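Local coordinates for serine protease pet (Escherichia coli, PDB 4OM9), which acts as a secreted serine protease and enterotoxin of enteroaggregative strains, probably cleaving the host cytoskeletal protein alpha-fodrin, at residues E416-G421 with T439-A444; I525-K530 with V541-R546; P723-A728 with N745-T750; V877-K882 with V918-K923. All coordinates share one frame; numbering follows the deposited sequence.

Overall arrangement
Passenger domains of this family set a serine protease domain on a long right-handed beta-helix, and the four contacts sample that plan in sequence order without interlocking. Interaction 1 joins a turn to the end of strand 438-440 between coils. Interaction 2, about 33 Å away between centres, lies in the excursion between strands 514-520 and 576-583, beside the N-terminal helix 10-17. Interaction 3 is a parallel strand pair on the other side of the chain's centre from interaction 2, with 61 Å between the two centres. Interaction 4 lies about 32 Å from interaction 3 and 88 Å from interaction 2, between centres, a spread that conveys how elongated the molecule is.

Interaction 1 of 4, residues E416-G421 with T439-A444; sequences EGDYAG and TFKKIA
Asp418 and Tyr419, the middle residues of a type I turn from Gly417 to Ala420, lie against Lys441 and Lys442, and a backbone hydrogen bond joins them, Lys442 N to Asp418 O at 3.0 Å with the donor 39° above the carbonyl plane. Lys442 O answers with a CA-H...O contact to Tyr419 CA (3.2 Å) and also meets the edge of the tyrosine ring. Tyr419 and Lys442 run side by side in the same direction: ring CE1 touches Lys442 CB at 3.6 Å, and Lys442 CE passes close to the Tyr419 hydroxyl. Ala444 CB adds a methyl contact to Tyr419 CD1, 3.7 Å away, while Asp418 CB sits over the centre of one ring face. Asp418 lies alongside Lys441 as well, their CB atoms 3.7 Å apart, and a water donates to Asp418 OD2 and accepts, weakly, from Lys441 NZ. A second water accepts from Ala444 N and donates to Tyr419 O at 2.7 Å, bridging the two segments. Ala420 CB packs obliquely on the Phe440 ring. This joint ties neighbouring coils of the beta-helix: the backbone of Phe440 pairs with Ser464 of strand 461-465, that of Ala444 with Phe424 of strand 422-424, and the Tyr419 ring meets Phe636.

Interaction 2 of 4, residues I525-K530 with V541-R546; sequences IFRTTK and VDWVTR
Asp542 meets Arg527 tip to tip, its carboxylate gripped end-on by both terminal nitrogens. NH1 reaches the syn lone pair of OD1 at 2.9 Å, and NH2 pairs with OD2, though the modelled 2.5 Å is doubtfully short; the two flat groups are turned 44° apart. Arg527 extends straight to CD and then bends at chi3 (66°), which sets NE near Thr529 O, to which it makes a weak hydrogen bond. Asp542 OD1 has a second donor, Val544 N at 3.0 Å, arriving from above the carboxylate plane. Trp543 follows, turning the rim of its indole to the other segment: CH2 approaches Phe526 O at 3.4 Å, CZ3 rests on Phe526 CB at 3.6 Å, and NE1 shares a water with Arg527 NH1. Val544 then presents CG2 to the centre of the guanidinium face, 3.3 Å above its plane; the same methyl also lies over the centre of the Trp543 ring, so it touches both flat groups. Arg546 closes the first turn, its backbone N bonded to Asp542 O. Phe526 meanwhile packs on Ala10 and Leu14 of helix 10-17. The arrangement is a classic helix N-cap, with Asp542 capping helix 543-550 while paired to an arginine, and the helix end would be expected to favour the negative charge.

Interaction 3 of 4, residues P723-A728 with N745-T750; sequences PSMFYA and NQASVT
Tyr727 and Met725 both reach Ala747 where two neighbouring coils of the parallel beta-helix meet. Strands 725-728 and 747-750 run parallel, their axes 4.7 Å apart and inclined by 19°, in a one-to-one register. On the buried side, Ala747 CB is a small bump that faces two larger groups, Met725 CE and Tyr727 CE2, which come to it from the same side, each at 4.0 Å. The methyl lies in the plane of the tyrosine ring, so it meets an edge. Val749 CG2 supports the next stretch of that ring, at CD2, and the two side chains cross obliquely. Bends at chi2 (82°) and chi3 carry the end of the methionine across to the other strand, its CE 3.6 Å from Ala747 CA. The Tyr727 hydroxyl continues to Thr712 O, in the coil before. On the other side, which carries Phe726, Ser748, Ala728 and Thr750, the edge of the Phe726 ring leans toward Ser748 CB, 4.2 Å from CD1. Just before the strands, Ser724 CB abuts Gln746 CB at 3.5 Å. Outer neighbours continue the stack, with Leu697 pairing to Phe726 and Ser789 to Ala747 and Val749. The backbone ladder alternates from strand to strand: Ser748 N binds Met725 O, Tyr727 N binds Ser748 O, and Thr750 N reaches Tyr727 O at 2.7 Å in a nearly straight bond.

Interaction 4 of 4, residues V877-K882 with V918-K923; sequences VDFIEK and VTPEIK
Phe879 brings the edge of its ring against Val918 and Pro920, and these apolar touches carry most of the contact. Ring atom CZ meets Pro920 CG tip to tip at 3.5 Å, while CE2 lies 3.6 Å from Val918 CG1. Both partners approach close to the plane of the ring, so its rim does the touching and neither is stacked on a face. The two approaches differ in direction: Pro920 comes head-on, whereas the valine lies aslant to the phenylalanine. The side chain leaves its backbone toward segment 918-923, with CG anti to the carbonyl carbon (chi1 -57°). Val877 enlarges the patch on the proline side, its CG2 coming within 3.9 Å of Pro920 CD as the two side chains slide past each other in opposite directions. Asp878 brings a carboxylate oxygen near a carbonyl, OD1 to Val918 O at 3.5 Å, but both are acceptors and no bond results. No hydrogen bond links the two segments. The closest CA atoms, those of Asp878 and Val918, stand 7.8 Å apart, farther than paired strands allow, so the gap is bridged mainly by side chains. The buried area is correspondingly modest, 196 Å². Both segments lie in loops that follow strand 794-796, in the C-terminal part of the passenger domain: the backbone of Asp878 pairs with Met852 and Thr854, and the Phe879 side chain also rests on Thr854.

Interaction 1 of 4, residues E416-G421 with T439-A444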
# COMPACT_ATOMS: atom_id res chain seq x y z
N GLU A 416 -18.47 0.67 -23.99
CA GLU A 416 -17.49 0.22 -24.99
C GLU A 416 -16.13 0.87 -24.77
O GLU A 416 -16.01 1.81 -23.99
CB GLU A 416 -17.99 0.55 -26.40
CG GLU A 416 -19.41 0.03 -26.69
CD GLU A 416 -19.92 0.42 -28.07
OE1 GLU A 416 -20.96 -0.14 -28.49
OE2 GLU A 416 -19.30 1.29 -28.72
N GLY A 417 -15.12 0.37 -25.49
CA GLY A 417 -13.79 0.93 -25.44
C GLY A 417 -12.88 0.31 -24.39
O GLY A 417 -13.30 -0.51 -23.58
N ASP A 418 -11.61 0.70 -24.41
CA ASP A 418 -10.63 0.15 -23.48
C ASP A 418 -11.03 0.24 -22.00
O ASP A 418 -10.66 -0.64 -21.21
CB ASP A 418 -9.29 0.85 -23.69
CG ASP A 418 -8.77 0.67 -25.10
OD1 ASP A 418 -9.30 -0.21 -25.83
OD2 ASP A 418 -7.84 1.40 -25.48
N TYR A 419 -11.79 1.26 -21.62
CA TYR A 419 -12.10 1.44 -20.22
C TYR A 419 -13.50 0.99 -19.82
O TYR A 419 -13.93 1.24 -18.70
CB TYR A 419 -11.89 2.91 -19.81
CG TYR A 419 -10.60 3.50 -20.33
CD1 TYR A 419 -9.37 3.18 -19.75
CD2 TYR A 419 -10.59 4.34 -21.43
CE1 TYR A 419 -8.18 3.70 -20.25
CE2 TYR A 419 -9.42 4.87 -21.93
CZ TYR A 419 -8.22 4.55 -21.34
OH TYR A 419 -7.06 5.10 -21.85
N ALA A 420 -14.21 0.30 -20.72
CA ALA A 420 -15.57 -0.17 -20.45
C ALA A 420 -16.47 1.01 -20.05
O ALA A 420 -17.44 0.85 -19.30
CB ALA A 420 -15.58 -1.24 -19.37
N GLY A 421 -16.11 2.19 -20.55
CA GLY A 421 -16.92 3.38 -20.38
C GLY A 421 -17.19 3.82 -18.96
O GLY A 421 -18.25 4.38 -18.69
N THR A 439 -14.50 -7.25 -18.18
CA THR A 439 -13.19 -7.14 -18.79
C THR A 439 -12.86 -5.69 -19.07
O THR A 439 -13.68 -4.96 -19.61
CB THR A 439 -13.13 -7.91 -20.11
OG1 THR A 439 -13.46 -9.29 -19.87
CG2 THR A 439 -11.75 -7.77 -20.74
N PHE A 440 -11.65 -5.30 -18.71
CA PHE A 440 -11.11 -4.02 -19.12
C PHE A 440 -9.78 -4.24 -19.84
O PHE A 440 -8.94 -5.04 -19.40
CB PHE A 440 -10.85 -3.08 -17.92
CG PHE A 440 -12.03 -2.88 -17.00
CD1 PHE A 440 -12.37 -3.84 -16.07
CD2 PHE A 440 -12.72 -1.66 -17.00
CE1 PHE A 440 -13.42 -3.63 -15.19
CE2 PHE A 440 -13.76 -1.44 -16.12
CZ PHE A 440 -14.12 -2.43 -15.22
N LYS A 441 -9.58 -3.54 -20.94
CA LYS A 441 -8.25 -3.33 -21.43
C LYS A 441 -7.47 -2.55 -20.35
O LYS A 441 -6.32 -2.86 -20.05
CB LYS A 441 -8.30 -2.57 -22.75
CG LYS A 441 -7.03 -2.56 -23.55
CD LYS A 441 -7.14 -3.47 -24.77
CE LYS A 441 -6.10 -3.07 -25.82
NZ LYS A 441 -4.76 -2.75 -25.19
N LYS A 442 -8.14 -1.54 -19.78
CA LYS A 442 -7.58 -0.66 -18.73
C LYS A 442 -8.70 -0.11 -17.84
O LYS A 442 -9.74 0.31 -18.34
CB LYS A 442 -6.81 0.51 -19.35
CG LYS A 442 -5.39 0.18 -19.79
CD LYS A 442 -4.64 1.40 -20.31
CE LYS A 442 -5.10 1.81 -21.70
NZ LYS A 442 -4.06 2.62 -22.40
N ILE A 443 -8.50 -0.13 -16.52
CA ILE A 443 -9.43 0.58 -15.64
C ILE A 443 -9.00 2.04 -15.51
O ILE A 443 -7.86 2.31 -15.14
CB ILE A 443 -9.49 -0.00 -14.23
CG1 ILE A 443 -9.82 -1.48 -14.26
CG2 ILE A 443 -10.51 0.76 -13.40
CD1 ILE A 443 -9.10 -2.28 -13.14
N ALA A 444 -9.91 2.96 -15.79
CA ALA A 444 -9.58 4.38 -15.71
C ALA A 444 -9.85 4.96 -14.31
O ALA A 444 -10.88 5.62 -14.08
CB ALA A 444 -10.32 5.16 -16.76
O HOH W 1 -5.43 -0.09 -27.15
O HOH W 2 -12.57 2.07 -16.56

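Interaction 2 of 4, residues I525-K530 with V541-R546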
# COMPACT_ATOMS: atom_id res chain seq x y z
N ILE A 525 1.69 20.10 -7.83
CA ILE A 525 2.73 20.71 -8.65
C ILE A 525 2.34 22.16 -8.87
O ILE A 525 1.28 22.59 -8.45
CB ILE A 525 2.90 19.98 -9.98
CG1 ILE A 525 1.67 20.19 -10.87
CG2 ILE A 525 3.17 18.48 -9.75
CD1 ILE A 525 1.71 19.37 -12.14
N PHE A 526 3.21 22.90 -9.54
CA PHE A 526 2.97 24.31 -9.78
C PHE A 526 2.22 24.54 -11.08
O PHE A 526 1.47 25.51 -11.21
CB PHE A 526 4.29 25.07 -9.81
CG PHE A 526 5.19 24.77 -8.63
CD1 PHE A 526 4.81 25.14 -7.35
CD2 PHE A 526 6.41 24.15 -8.82
CE1 PHE A 526 5.62 24.88 -6.27
CE2 PHE A 526 7.22 23.88 -7.76
CZ PHE A 526 6.83 24.25 -6.47
N ARG A 527 2.41 23.62 -12.05
CA ARG A 527 1.86 23.78 -13.40
C ARG A 527 1.94 22.45 -14.17
O ARG A 527 3.00 21.83 -14.21
CB ARG A 527 2.62 24.89 -14.15
CG ARG A 527 2.06 25.24 -15.52
CD ARG A 527 2.93 26.29 -16.23
NE ARG A 527 4.26 25.79 -16.57
CZ ARG A 527 5.33 26.57 -16.76
NH1 ARG A 527 5.24 27.89 -16.64
NH2 ARG A 527 6.50 26.02 -17.06
N THR A 528 0.83 22.01 -14.77
CA THR A 528 0.87 20.68 -15.39
C THR A 528 1.21 20.77 -16.88
O THR A 528 1.82 19.86 -17.40
CB THR A 528 -0.45 19.85 -15.16
OG1 THR A 528 -0.90 19.27 -16.40
CG2 THR A 528 -1.53 20.65 -14.57
N THR A 529 0.87 21.88 -17.54
CA THR A 529 1.39 22.11 -18.90
C THR A 529 2.85 22.56 -18.86
O THR A 529 3.26 23.34 -17.99
CB THR A 529 0.57 23.17 -19.68
OG1 THR A 529 0.53 24.40 -18.94
CG2 THR A 529 -0.84 22.67 -19.92
N LYS A 530 3.63 22.06 -19.81
CA LYS A 530 5.08 22.21 -19.76
C LYS A 530 5.57 23.51 -20.42
O LYS A 530 6.78 23.75 -20.54
CB LYS A 530 5.75 20.98 -20.39
CG LYS A 530 5.39 19.66 -19.69
CD LYS A 530 6.37 18.55 -20.04
CE LYS A 530 7.79 18.88 -19.56
NZ LYS A 530 8.79 17.81 -19.90
N VAL A 541 13.13 34.20 -17.36
CA VAL A 541 13.11 32.83 -16.86
C VAL A 541 11.73 32.43 -16.33
O VAL A 541 11.05 33.21 -15.65
CB VAL A 541 14.14 32.61 -15.73
CG1 VAL A 541 14.23 31.14 -15.37
CG2 VAL A 541 15.52 33.14 -16.13
N ASP A 542 11.32 31.21 -16.68
CA ASP A 542 10.06 30.62 -16.22
C ASP A 542 9.99 30.64 -14.71
O ASP A 542 10.95 30.23 -14.03
CB ASP A 542 9.94 29.19 -16.74
CG ASP A 542 8.53 28.64 -16.67
OD1 ASP A 542 7.75 29.06 -15.78
OD2 ASP A 542 8.21 27.79 -17.51
N TRP A 543 8.87 31.11 -14.17
CA TRP A 543 8.70 31.18 -12.72
C TRP A 543 8.77 29.79 -12.11
O TRP A 543 9.20 29.62 -10.96
CB TRP A 543 7.39 31.87 -12.37
CG TRP A 543 6.14 31.19 -12.86
CD1 TRP A 543 5.48 31.42 -14.03
CD2 TRP A 543 5.39 30.17 -12.18
NE1 TRP A 543 4.37 30.62 -14.13
CE2 TRP A 543 4.29 29.85 -13.01
CE3 TRP A 543 5.54 29.50 -10.96
CZ2 TRP A 543 3.34 28.89 -12.64
CZ3 TRP A 543 4.60 28.55 -10.61
CH2 TRP A 543 3.51 28.25 -11.45
N VAL A 544 8.35 28.79 -12.87
CA VAL A 544 8.48 27.39 -12.48
C VAL A 544 9.95 27.03 -12.27
O VAL A 544 10.31 26.44 -11.25
CB VAL A 544 7.85 26.48 -13.55
CG1 VAL A 544 8.20 25.01 -13.30
CG2 VAL A 544 6.35 26.69 -13.56
N THR A 545 10.78 27.39 -13.24
CA THR A 545 12.23 27.23 -13.12
C THR A 545 12.78 28.04 -11.94
O THR A 545 13.68 27.60 -11.22
CB THR A 545 12.95 27.68 -14.44
OG1 THR A 545 12.52 26.87 -15.54
CG2 THR A 545 14.47 27.60 -14.30
N ARG A 546 12.22 29.23 -11.73
CA ARG A 546 12.74 30.13 -10.69
C ARG A 546 12.50 29.55 -9.29
O ARG A 546 13.37 29.64 -8.41
CB ARG A 546 12.11 31.52 -10.79
CG ARG A 546 12.54 32.30 -12.01
CD ARG A 546 12.26 33.81 -11.83
NE ARG A 546 12.21 34.47 -13.13
CZ ARG A 546 12.23 35.78 -13.32
NH1 ARG A 546 12.31 36.62 -12.29
NH2 ARG A 546 12.18 36.25 -14.56
O HOH W 3 2.99 29.86 -16.37

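Interaction 3 of 4, residues P723-A728 with N745-T750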
# COMPACT_ATOMS: atom_id res chain seq x y z
N PRO A 723 5.53 -28.13 15.46
CA PRO A 723 5.89 -29.35 14.74
C PRO A 723 7.01 -29.11 13.71
O PRO A 723 7.23 -27.98 13.29
CB PRO A 723 4.59 -29.75 14.04
CG PRO A 723 3.92 -28.47 13.79
CD PRO A 723 4.25 -27.58 14.98
N SER A 724 7.69 -30.19 13.32
CA SER A 724 8.91 -30.09 12.50
C SER A 724 8.64 -30.19 11.01
O SER A 724 7.49 -30.33 10.59
CB SER A 724 9.89 -31.19 12.92
OG SER A 724 10.54 -31.75 11.79
N MET A 725 9.70 -30.12 10.20
CA MET A 725 9.60 -30.30 8.75
C MET A 725 10.98 -30.46 8.06
O MET A 725 12.01 -30.48 8.73
CB MET A 725 8.81 -29.14 8.12
CG MET A 725 8.93 -27.80 8.82
SD MET A 725 10.42 -26.91 8.35
CE MET A 725 11.63 -27.58 9.49
N PHE A 726 11.00 -30.57 6.73
CA PHE A 726 12.25 -30.84 6.00
C PHE A 726 12.70 -29.75 5.03
O PHE A 726 11.88 -29.01 4.49
CB PHE A 726 12.15 -32.14 5.19
CG PHE A 726 11.33 -33.22 5.83
CD1 PHE A 726 11.59 -33.64 7.12
CD2 PHE A 726 10.31 -33.83 5.12
CE1 PHE A 726 10.83 -34.64 7.70
CE2 PHE A 726 9.55 -34.83 5.69
CZ PHE A 726 9.81 -35.23 6.98
N TYR A 727 14.00 -29.69 4.78
CA TYR A 727 14.53 -28.85 3.71
C TYR A 727 15.51 -29.64 2.87
O TYR A 727 16.63 -29.92 3.31
CB TYR A 727 15.22 -27.61 4.26
CG TYR A 727 14.37 -26.77 5.17
CD1 TYR A 727 13.48 -25.84 4.65
CD2 TYR A 727 14.45 -26.92 6.55
CE1 TYR A 727 12.69 -25.07 5.49
CE2 TYR A 727 13.68 -26.15 7.39
CZ TYR A 727 12.80 -25.23 6.86
OH TYR A 727 12.03 -24.48 7.71
N ALA A 728 15.10 -30.01 1.66
CA ALA A 728 16.00 -30.66 0.72
C ALA A 728 16.37 -29.69 -0.41
O ALA A 728 15.50 -29.00 -0.95
CB ALA A 728 15.37 -31.92 0.15
N ASN A 745 15.40 -25.20 15.53
CA ASN A 745 14.03 -25.50 15.95
C ASN A 745 13.35 -26.58 15.12
O ASN A 745 12.43 -26.29 14.37
CB ASN A 745 13.19 -24.23 15.91
CG ASN A 745 13.24 -23.46 17.21
OD1 ASN A 745 14.15 -22.67 17.44
ND2 ASN A 745 12.26 -23.69 18.08
N GLN A 746 13.79 -27.82 15.29
CA GLN A 746 13.19 -28.98 14.62
C GLN A 746 13.22 -28.82 13.10
O GLN A 746 12.20 -28.96 12.42
CB GLN A 746 11.78 -29.21 15.14
CG GLN A 746 11.77 -29.81 16.54
CD GLN A 746 10.39 -29.84 17.17
OE1 GLN A 746 9.43 -29.36 16.59
NE2 GLN A 746 10.30 -30.42 18.36
N ALA A 747 14.41 -28.52 12.60
CA ALA A 747 14.68 -28.43 11.18
C ALA A 747 15.57 -29.59 10.74
O ALA A 747 16.61 -29.83 11.33
CB ALA A 747 15.34 -27.11 10.86
N SER A 748 15.15 -30.29 9.69
CA SER A 748 15.96 -31.36 9.12
C SER A 748 16.41 -30.97 7.71
O SER A 748 15.61 -30.95 6.79
CB SER A 748 15.19 -32.67 9.10
OG SER A 748 15.94 -33.68 8.44
N VAL A 749 17.70 -30.67 7.56
CA VAL A 749 18.22 -30.05 6.34
C VAL A 749 19.12 -30.98 5.54
O VAL A 749 20.18 -31.40 6.02
CB VAL A 749 19.01 -28.78 6.68
CG1 VAL A 749 19.50 -28.10 5.42
CG2 VAL A 749 18.17 -27.85 7.52
N THR A 750 18.72 -31.28 4.31
CA THR A 750 19.51 -32.15 3.45
C THR A 750 20.07 -31.33 2.29
O THR A 750 19.46 -30.37 1.84
CB THR A 750 18.65 -33.34 2.91
OG1 THR A 750 18.15 -34.11 4.01
CG2 THR A 750 19.47 -34.26 2.01

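Interaction 4 of 4, residues V877-K882 with V918-K923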
# COMPACT_ATOMS: atom_id res chain seq x y z
N VAL A 877 33.56 -44.10 17.65
CA VAL A 877 33.82 -45.01 16.44
C VAL A 877 32.88 -46.19 15.91
O VAL A 877 32.18 -46.74 16.72
CB VAL A 877 35.05 -45.89 16.72
CG1 VAL A 877 36.35 -45.12 16.78
CG2 VAL A 877 34.80 -46.76 17.94
N ASP A 878 32.95 -46.67 14.62
CA ASP A 878 32.41 -48.03 14.17
C ASP A 878 32.42 -48.69 12.69
O ASP A 878 32.72 -48.04 11.72
CB ASP A 878 31.11 -48.39 14.87
CG ASP A 878 31.26 -49.59 15.80
OD1 ASP A 878 31.77 -49.43 16.93
OD2 ASP A 878 30.87 -50.70 15.42
N PHE A 879 32.06 -49.99 12.57
CA PHE A 879 32.73 -51.06 11.75
C PHE A 879 32.06 -51.99 10.68
O PHE A 879 30.96 -51.74 10.24
CB PHE A 879 33.41 -52.03 12.72
CG PHE A 879 34.39 -51.40 13.65
CD1 PHE A 879 35.28 -50.45 13.21
CD2 PHE A 879 34.42 -51.77 14.98
CE1 PHE A 879 36.17 -49.88 14.08
CE2 PHE A 879 35.31 -51.21 15.84
CZ PHE A 879 36.19 -50.26 15.39
N ILE A 880 32.77 -53.08 10.28
CA ILE A 880 32.27 -54.13 9.40
C ILE A 880 33.22 -55.34 9.37
O ILE A 880 33.20 -56.11 8.41
CB ILE A 880 32.05 -53.63 7.95
CG1 ILE A 880 32.86 -52.37 7.67
CG2 ILE A 880 30.57 -53.39 7.68
CD1 ILE A 880 32.57 -51.74 6.33
N GLU A 881 34.05 -55.49 10.40
CA GLU A 881 34.92 -56.67 10.51
C GLU A 881 34.61 -57.45 11.79
O GLU A 881 34.68 -56.91 12.90
CB GLU A 881 36.40 -56.29 10.49
CG GLU A 881 37.35 -57.48 10.25
CD GLU A 881 38.53 -57.53 11.23
OE1 GLU A 881 39.68 -57.66 10.76
OE2 GLU A 881 38.31 -57.47 12.46
N LYS A 882 34.30 -58.73 11.62
CA LYS A 882 33.85 -59.57 12.73
C LYS A 882 35.00 -60.09 13.59
O LYS A 882 35.31 -61.29 13.58
CB LYS A 882 33.03 -60.75 12.19
CG LYS A 882 31.91 -60.35 11.20
CD LYS A 882 30.84 -59.48 11.86
CE LYS A 882 29.77 -59.09 10.85
NZ LYS A 882 28.69 -58.24 11.45
N VAL A 918 31.57 -53.84 19.75
CA VAL A 918 33.01 -53.67 19.56
C VAL A 918 33.48 -52.31 20.07
O VAL A 918 33.16 -51.28 19.49
CB VAL A 918 33.39 -53.81 18.08
CG1 VAL A 918 34.89 -54.05 17.95
CG2 VAL A 918 32.62 -54.95 17.43
N THR A 919 34.26 -52.33 21.15
CA THR A 919 34.73 -51.09 21.75
C THR A 919 36.25 -51.04 21.87
O THR A 919 36.82 -51.58 22.81
CB THR A 919 34.13 -50.88 23.16
OG1 THR A 919 34.35 -52.05 23.95
CG2 THR A 919 32.63 -50.60 23.06
N PRO A 920 36.91 -50.40 20.89
CA PRO A 920 38.36 -50.18 20.93
C PRO A 920 38.70 -48.97 21.79
O PRO A 920 37.79 -48.25 22.20
CB PRO A 920 38.72 -49.93 19.46
CG PRO A 920 37.45 -50.17 18.67
CD PRO A 920 36.33 -49.95 19.62
N GLU A 921 39.99 -48.74 22.05
CA GLU A 921 40.40 -47.56 22.81
C GLU A 921 41.27 -46.63 21.97
O GLU A 921 41.17 -46.64 20.75
CB GLU A 921 41.13 -47.97 24.09
CG GLU A 921 40.20 -48.45 25.20
CD GLU A 921 39.14 -47.41 25.57
OE1 GLU A 921 39.49 -46.21 25.66
OE2 GLU A 921 37.97 -47.79 25.77
N ILE A 922 42.11 -45.83 22.62
CA ILE A 922 42.76 -44.71 21.95
C ILE A 922 44.21 -44.47 22.37
O ILE A 922 44.90 -45.39 22.81
CB ILE A 922 41.98 -43.40 22.19
CG1 ILE A 922 41.71 -43.22 23.68
CG2 ILE A 922 40.67 -43.39 21.39
CD1 ILE A 922 40.98 -41.93 24.04
N LYS A 923 44.65 -43.22 22.24
CA LYS A 923 45.99 -42.81 22.67
C LYS A 923 45.99 -41.38 23.20
O LYS A 923 44.93 -40.81 23.48
CB LYS A 923 46.99 -42.93 21.51
CG LYS A 923 48.42 -43.24 21.92
CD LYS A 923 48.78 -44.70 21.69
CE LYS A 923 48.10 -45.63 22.68
NZ LYS A 923 48.59 -45.43 24.07